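Local coordinates for nuclease-like protein (Chaetomium thermophilum, PDB 6GRB) that probably resolves four-way DNA (Holliday) junctions and cuts 5' flaps as a metal-dependent GEN1-type nuclease, this chain being its N-terminal part, which includes the nuclease domain, at residues C19-D24 and T167-H172; L60-V65 and F314-R319. All coordinates share one frame; numbering follows the deposited sequence. Where two conformers were deposited one is given.

Both contacts are partly buried, and no hydrogen bond crosses either of them. They hold different elements. Contact 1 sets helix 18-29 against strand 168-173 of the mixed sheet, its centre about 10 Å from the centre of the chain. Contact 2 sets helix 55-70 against the turn and helix start that follow helix 303-313, its centre about 22 Å from the centre of the chain. Contact 1 is aliphatic and somewhat smaller than contact 2, with one leucine spanning two strand residues. Contact 2 is aromatic: buried F61 and F314 meet partly exposed W316, and exposed Y62 forms the outer margin. The centres of contacts 1 and 2 are 25 Å apart, and they do not touch.

Contact 1: C19-D24 and T167-H172; sequences CKLAID and THVTLH
L21 bridges V169 and L171 with its two methyl groups. Its CD1 meets V169 CG2 at 3.9 Å. Its CD2 meets L171 CD1, also at 3.9 Å. The leucine thus uses one branch for each strand residue, and its side chain lies at a slant to both. V169 and L171 are two apart on the strand, and both turn toward the helix. The CG of L171 is anti to the backbone N (chi1 -179°), and chi2 (154°) then turns CD1 onto L21. I16 of strand 14-17 packs on both L21 and V169, and W156 of strand 151-157 also touches V169. This is the close part of the contact.

The rest is looser. The nearest CA atoms, of L21 and V169, are 9.6 Å apart, and only 129 Å² is buried in all. L21 and L171 are themselves partly exposed. One turn of helix carries a charged pair that does not reach the strand: K20 NZ bonds D24 OD2 at 2.8 Å, on the syn side of the carboxylate, in a salt bridge. On the strand, H168 NE2 bonds D375 and T170 OG1 bonds R15. T167 adds a backbone hydrogen bond to L18, just outside 19-24. Between 19-24 and 167-172 themselves, the attachment rests on dispersion between the methyls of L21, V169 and L171.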
loop_
_atom_site.group_PDB
_atom_site.type_symbol
_atom_site.label_atom_id
_atom_site.label_comp_id
_atom_site.label_asym_id
_atom_site.label_seq_id
_atom_site.Cartn_x
_atom_site.Cartn_y
_atom_site.Cartn_z
ATOM N N CYS A 19 2.189 -11.140 -0.095
ATOM C CA CYS A 19 1.980 -12.193 -1.076
ATOM C C CYS A 19 0.637 -12.898 -0.872
ATOM O O CYS A 19 -0.019 -13.277 -1.847
ATOM C CB CYS A 19 3.142 -13.184 -1.023
ATOM S SG CYS A 19 2.853 -14.705 -1.944
ATOM N N LYS A 20 0.203 -13.096 0.378
ATOM C CA LYS A 20 -1.084 -13.768 0.565
ATOM C C LYS A 20 -2.243 -12.887 0.113
ATOM O O LYS A 20 -3.208 -13.384 -0.471
ATOM C CB LYS A 20 -1.294 -14.191 2.012
ATOM C CG LYS A 20 -2.572 -15.002 2.167
ATOM C CD LYS A 20 -2.823 -15.475 3.570
ATOM C CE LYS A 20 -4.301 -15.755 3.769
ATOM N NZ LYS A 20 -4.727 -16.766 2.767
ATOM N N LEU A 21 -2.165 -11.579 0.357
ATOM C CA LEU A 21 -3.219 -10.686 -0.111
ATOM C C LEU A 21 -3.269 -10.652 -1.625
ATOM O O LEU A 21 -4.349 -10.687 -2.219
ATOM C CB LEU A 21 -3.003 -9.276 0.424
ATOM C CG LEU A 21 -3.248 -9.029 1.897
ATOM C CD1 LEU A 21 -2.669 -7.665 2.249
ATOM C CD2 LEU A 21 -4.738 -9.094 2.205
ATOM N N ALA A 22 -2.105 -10.538 -2.266
ATOM C CA ALA A 22 -2.069 -10.495 -3.725
ATOM C C ALA A 22 -2.640 -11.775 -4.336
ATOM O O ALA A 22 -3.444 -11.723 -5.275
ATOM C CB ALA A 22 -0.632 -10.267 -4.202
ATOM N N ILE A 23 -2.230 -12.940 -3.819
ATOM C CA ILE A 23 -2.626 -14.189 -4.450
ATOM C C ILE A 23 -4.071 -14.568 -4.096
ATOM O O ILE A 23 -4.775 -15.162 -4.921
ATOM C CB ILE A 23 -1.625 -15.292 -4.077
ATOM C CG1 ILE A 23 -0.248 -14.972 -4.666
ATOM C CG2 ILE A 23 -2.088 -16.650 -4.565
ATOM C CD1 ILE A 23 -0.168 -15.067 -6.199
ATOM N N ASP A 24 -4.533 -14.249 -2.879
ATOM C CA ASP A 24 -5.939 -14.445 -2.537
ATOM C C ASP A 24 -6.820 -13.647 -3.484
ATOM O O ASP A 24 -7.799 -14.164 -4.051
ATOM C CB ASP A 24 -6.206 -14.011 -1.094
ATOM C CG ASP A 24 -5.831 -15.076 -0.057
ATOM O OD1 ASP A 24 -5.486 -16.239 -0.419
ATOM O OD2 ASP A 24 -5.918 -14.753 1.156
ATOM N N THR A 167 8.109 -8.569 4.014
ATOM C CA THR A 167 7.113 -9.471 3.475
ATOM C C THR A 167 5.697 -9.163 3.926
ATOM O O THR A 167 4.749 -9.704 3.328
ATOM C CB THR A 167 7.423 -10.927 3.854
ATOM O OG1 THR A 167 7.405 -11.063 5.280
ATOM C CG2 THR A 167 8.759 -11.336 3.318
ATOM N N HIS A 168 5.522 -8.328 4.960
ATOM C CA HIS A 168 4.241 -8.226 5.645
ATOM C C HIS A 168 3.782 -6.785 5.753
ATOM O O HIS A 168 4.585 -5.853 5.741
ATOM C CB HIS A 168 4.295 -8.861 7.048
ATOM C CG HIS A 168 4.193 -10.352 7.022
ATOM N ND1 HIS A 168 5.164 -11.151 6.458
ATOM C CD2 HIS A 168 3.217 -11.187 7.447
ATOM C CE1 HIS A 168 4.795 -12.416 6.552
ATOM N NE2 HIS A 168 3.626 -12.469 7.160
ATOM N N VAL A 169 2.461 -6.629 5.817
ATOM C CA VAL A 169 1.792 -5.362 6.082
ATOM C C VAL A 169 0.817 -5.586 7.228
ATOM O O VAL A 169 0.455 -6.716 7.561
ATOM C CB VAL A 169 1.026 -4.797 4.861
ATOM C CG1 VAL A 169 1.973 -4.523 3.685
ATOM C CG2 VAL A 169 -0.095 -5.759 4.460
ATOM N N THR A 170 0.358 -4.474 7.793
ATOM C CA THR A 170 -0.648 -4.467 8.850
ATOM C C THR A 170 -1.981 -4.002 8.259
ATOM O O THR A 170 -2.092 -2.861 7.783
ATOM C CB THR A 170 -0.194 -3.567 10.008
ATOM O OG1 THR A 170 1.011 -4.099 10.580
ATOM C CG2 THR A 170 -1.254 -3.500 11.075
ATOM N N LEU A 171 -2.977 -4.900 8.258
ATOM C CA LEU A 171 -4.258 -4.659 7.595
ATOM C C LEU A 171 -5.263 -4.141 8.605
ATOM O O LEU A 171 -5.423 -4.722 9.681
ATOM C CB LEU A 171 -4.829 -5.924 6.939
ATOM C CG LEU A 171 -6.185 -5.815 6.182
ATOM C CD1 LEU A 171 -6.255 -6.890 5.109
ATOM C CD2 LEU A 171 -7.442 -5.907 7.042
ATOM N N HIS A 172 -5.950 -3.075 8.244
ATOM C CA HIS A 172 -7.070 -2.566 9.013
ATOM C C HIS A 172 -8.307 -2.537 8.127
ATOM O O HIS A 172 -8.232 -2.185 6.943
ATOM C CB HIS A 172 -6.778 -1.179 9.570
ATOM C CG HIS A 172 -5.901 -1.191 10.781
ATOM N ND1 HIS A 172 -6.397 -1.368 12.054
ATOM C CD2 HIS A 172 -4.562 -1.041 10.914
ATOM C CE1 HIS A 172 -5.401 -1.324 12.920
ATOM N NE2 HIS A 172 -4.277 -1.133 12.254
#

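Contact 2: L60-V65 and F314-R319; sequences LFYRFV and FDWTFR
F61, whose ring meets F314 and W316, has its backbone O held by two N-H groups of its own helix. V65 N reaches F61 O at 3.1 Å, and F64 N adds a weak bond. The F61 ring stands out from this turn because its CG is anti to the backbone N (chi1 175°).

F314 comes edge-on over one face of F61, with its CE2 3.8 Å from F61 CG. The planes stand at 79° in an offset edge-to-face pair. W316 makes a second such pair on the same face of F61, with its six-membered ring at 88°. Its CH2 lies 3.7 Å from F61 CE1. V65 CG2 lies over the opposite face of F61. F314 and W316 also pack on each other, for F314 CD2 sits over the centre of the six-membered ring of W316. The three rings pack as one cluster.

Y62 closes the outer side. Its OH lies 3.6 Å from W316 CZ2, a van der Waals contact. The backbone O of W316 accepts a hydrogen bond from R307 NH2. L306 and T310 of helix 303-313 and L325 and V328 of helix 318-340 also pack on F61. The contact joins helix 55-70, within the XPG N-terminal family region, to the link between two later helices. Its motif is an aromatic cluster of F61, F314 and W316, with W316 at the centre of an inverse gamma turn.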
loop_
_atom_site.group_PDB
_atom_site.type_symbol
_atom_site.label_atom_id
_atom_site.label_comp_id
_atom_site.label_asym_id
_atom_site.label_seq_id
_atom_site.Cartn_x
_atom_site.Cartn_y
_atom_site.Cartn_z
ATOM N N LEU A 60 14.108 2.034 -2.959
ATOM C CA LEU A 60 12.858 2.170 -3.702
ATOM C C LEU A 60 12.853 1.245 -4.917
ATOM O O LEU A 60 11.869 0.554 -5.190
ATOM C CB LEU A 60 12.687 3.639 -4.112
ATOM C CG LEU A 60 11.306 4.156 -4.460
ATOM C CD1 LEU A 60 10.507 4.335 -3.193
ATOM C CD2 LEU A 60 11.384 5.452 -5.238
ATOM N N PHE A 61 13.969 1.223 -5.651
ATOM C CA PHE A 61 14.196 0.249 -6.714
ATOM C C PHE A 61 13.919 -1.181 -6.233
ATOM O O PHE A 61 13.179 -1.927 -6.880
ATOM C CB PHE A 61 15.639 0.408 -7.236
ATOM C CG PHE A 61 16.044 -0.613 -8.260
ATOM C CD1 PHE A 61 16.617 -1.812 -7.873
ATOM C CD2 PHE A 61 15.860 -0.375 -9.612
ATOM C CE1 PHE A 61 16.981 -2.761 -8.815
ATOM C CE2 PHE A 61 16.212 -1.324 -10.550
ATOM C CZ PHE A 61 16.770 -2.512 -10.155
ATOM N N TYR A 62 14.493 -1.574 -5.090
ATOM C CA TYR A 62 14.324 -2.944 -4.616
ATOM C C TYR A 62 12.869 -3.232 -4.225
ATOM O O TYR A 62 12.348 -4.303 -4.541
ATOM C CB TYR A 62 15.300 -3.228 -3.470
ATOM C CG TYR A 62 16.742 -3.418 -3.916
ATOM C CD1 TYR A 62 17.096 -4.468 -4.760
ATOM C CD2 TYR A 62 17.746 -2.557 -3.488
ATOM C CE1 TYR A 62 18.395 -4.658 -5.176
ATOM C CE2 TYR A 62 19.067 -2.736 -3.899
ATOM C CZ TYR A 62 19.382 -3.793 -4.747
ATOM O OH TYR A 62 20.686 -3.988 -5.154
ATOM N N ARG A 63 12.174 -2.273 -3.603
ATOM C CA ARG A 63 10.740 -2.441 -3.345
ATOM C C ARG A 63 9.923 -2.573 -4.634
ATOM O O ARG A 63 8.892 -3.252 -4.644
ATOM C CB ARG A 63 10.191 -1.270 -2.519
ATOM C CG ARG A 63 10.890 -1.052 -1.192
ATOM C CD ARG A 63 10.133 -1.653 -0.030
ATOM N NE ARG A 63 10.915 -1.597 1.207
ATOM C CZ ARG A 63 10.380 -1.673 2.424
ATOM N NH1 ARG A 63 9.062 -1.804 2.545
ATOM N NH2 ARG A 63 11.154 -1.613 3.511
ATOM N N PHE A 64 10.345 -1.912 -5.715
ATOM C CA PHE A 64 9.625 -2.022 -6.983
ATOM C C PHE A 64 9.796 -3.413 -7.594
ATOM O O PHE A 64 8.849 -3.962 -8.178
ATOM C CB PHE A 64 10.091 -0.937 -7.965
ATOM C CG PHE A 64 9.607 0.441 -7.632
ATOM C CD1 PHE A 64 8.928 0.693 -6.450
ATOM C CD2 PHE A 64 9.796 1.494 -8.521
ATOM C CE1 PHE A 64 8.464 1.964 -6.151
ATOM C CE2 PHE A 64 9.317 2.787 -8.229
ATOM C CZ PHE A 64 8.666 3.023 -7.039
ATOM N N VAL A 65 11.000 -3.989 -7.471
ATOM C CA VAL A 65 11.233 -5.374 -7.883
ATOM C C VAL A 65 10.403 -6.325 -7.028
ATOM O O VAL A 65 9.834 -7.309 -7.532
ATOM C CB VAL A 65 12.735 -5.723 -7.808
ATOM C CG1 VAL A 65 13.010 -7.142 -8.350
ATOM C CG2 VAL A 65 13.582 -4.695 -8.540
ATOM N N PHE A 314 23.008 4.417 -9.713
ATOM C CA PHE A 314 23.588 3.534 -8.715
ATOM C C PHE A 314 25.058 3.275 -8.974
ATOM O O PHE A 314 25.724 2.638 -8.146
ATOM C CB PHE A 314 22.814 2.211 -8.661
ATOM C CG PHE A 314 21.334 2.384 -8.443
ATOM C CD1 PHE A 314 20.837 3.494 -7.759
ATOM C CD2 PHE A 314 20.427 1.437 -8.925
ATOM C CE1 PHE A 314 19.468 3.654 -7.556
ATOM C CE2 PHE A 314 19.065 1.593 -8.719
ATOM C CZ PHE A 314 18.587 2.698 -8.039
ATOM N N ASP A 315 25.517 3.705 -10.127
ATOM C CA ASP A 315 26.863 3.485 -10.554
ATOM C C ASP A 315 27.074 2.040 -10.931
ATOM O O ASP A 315 28.161 1.540 -10.862
ATOM C CB ASP A 315 27.856 3.937 -9.514
ATOM C CG ASP A 315 28.679 5.088 -9.987
ATOM O OD1 ASP A 315 28.721 6.095 -9.297
ATOM O OD2 ASP A 315 29.264 4.999 -11.061
ATOM N N TRP A 316 26.005 1.352 -11.275
ATOM C CA TRP A 316 26.101 -0.023 -11.766
ATOM C C TRP A 316 26.684 0.024 -13.180
ATOM O O TRP A 316 26.003 -0.173 -14.193
ATOM C CB TRP A 316 24.750 -0.729 -11.734
ATOM C CG TRP A 316 24.186 -0.935 -10.341
ATOM C CD1 TRP A 316 24.769 -0.585 -9.143
ATOM C CD2 TRP A 316 22.932 -1.535 -10.008
ATOM N NE1 TRP A 316 23.947 -0.926 -8.095
ATOM C CE2 TRP A 316 22.816 -1.518 -8.599
ATOM C CE3 TRP A 316 21.889 -2.081 -10.765
ATOM C CZ2 TRP A 316 21.695 -2.021 -7.936
ATOM C CZ3 TRP A 316 20.779 -2.586 -10.099
ATOM C CH2 TRP A 316 20.698 -2.554 -8.699
ATOM N N THR A 317 27.983 0.307 -13.227
ATOM C CA THR A 317 28.667 0.576 -14.483
ATOM C C THR A 317 29.268 -0.690 -15.089
ATOM O O THR A 317 29.626 -1.629 -14.377
ATOM C CB THR A 317 29.769 1.607 -14.274
ATOM O OG1 THR A 317 30.661 1.140 -13.258
ATOM C CG2 THR A 317 29.166 2.950 -13.849
ATOM N N PHE A 318 29.340 -0.707 -16.424
ATOM C CA PHE A 318 30.044 -1.735 -17.189
ATOM C C PHE A 318 29.425 -3.108 -16.979
ATOM O O PHE A 318 28.278 -3.214 -16.523
ATOM C CB PHE A 318 31.528 -1.748 -16.821
ATOM C CG PHE A 318 32.157 -0.379 -16.826
ATOM C CD1 PHE A 318 31.836 0.539 -17.817
ATOM C CD2 PHE A 318 33.056 0.001 -15.827
ATOM C CE1 PHE A 318 32.406 1.805 -17.832
ATOM C CE2 PHE A 318 33.643 1.276 -15.832
ATOM C CZ PHE A 318 33.310 2.178 -16.835
ATOM N N ARG A 319 30.165 -4.163 -17.322
ATOM C CA ARG A 319 29.586 -5.505 -17.260
ATOM C C ARG A 319 29.139 -5.903 -15.857
ATOM O O ARG A 319 28.044 -6.480 -15.738
ATOM C CB ARG A 319 30.569 -6.533 -17.835
ATOM C CG ARG A 319 29.959 -7.916 -18.045
ATOM C CD ARG A 319 30.970 -8.847 -18.676
ATOM N NE ARG A 319 31.449 -8.280 -19.932
ATOM C CZ ARG A 319 32.492 -8.738 -20.627
ATOM N NH1 ARG A 319 33.188 -9.786 -20.188
ATOM N NH2 ARG A 319 32.853 -8.135 -21.756
#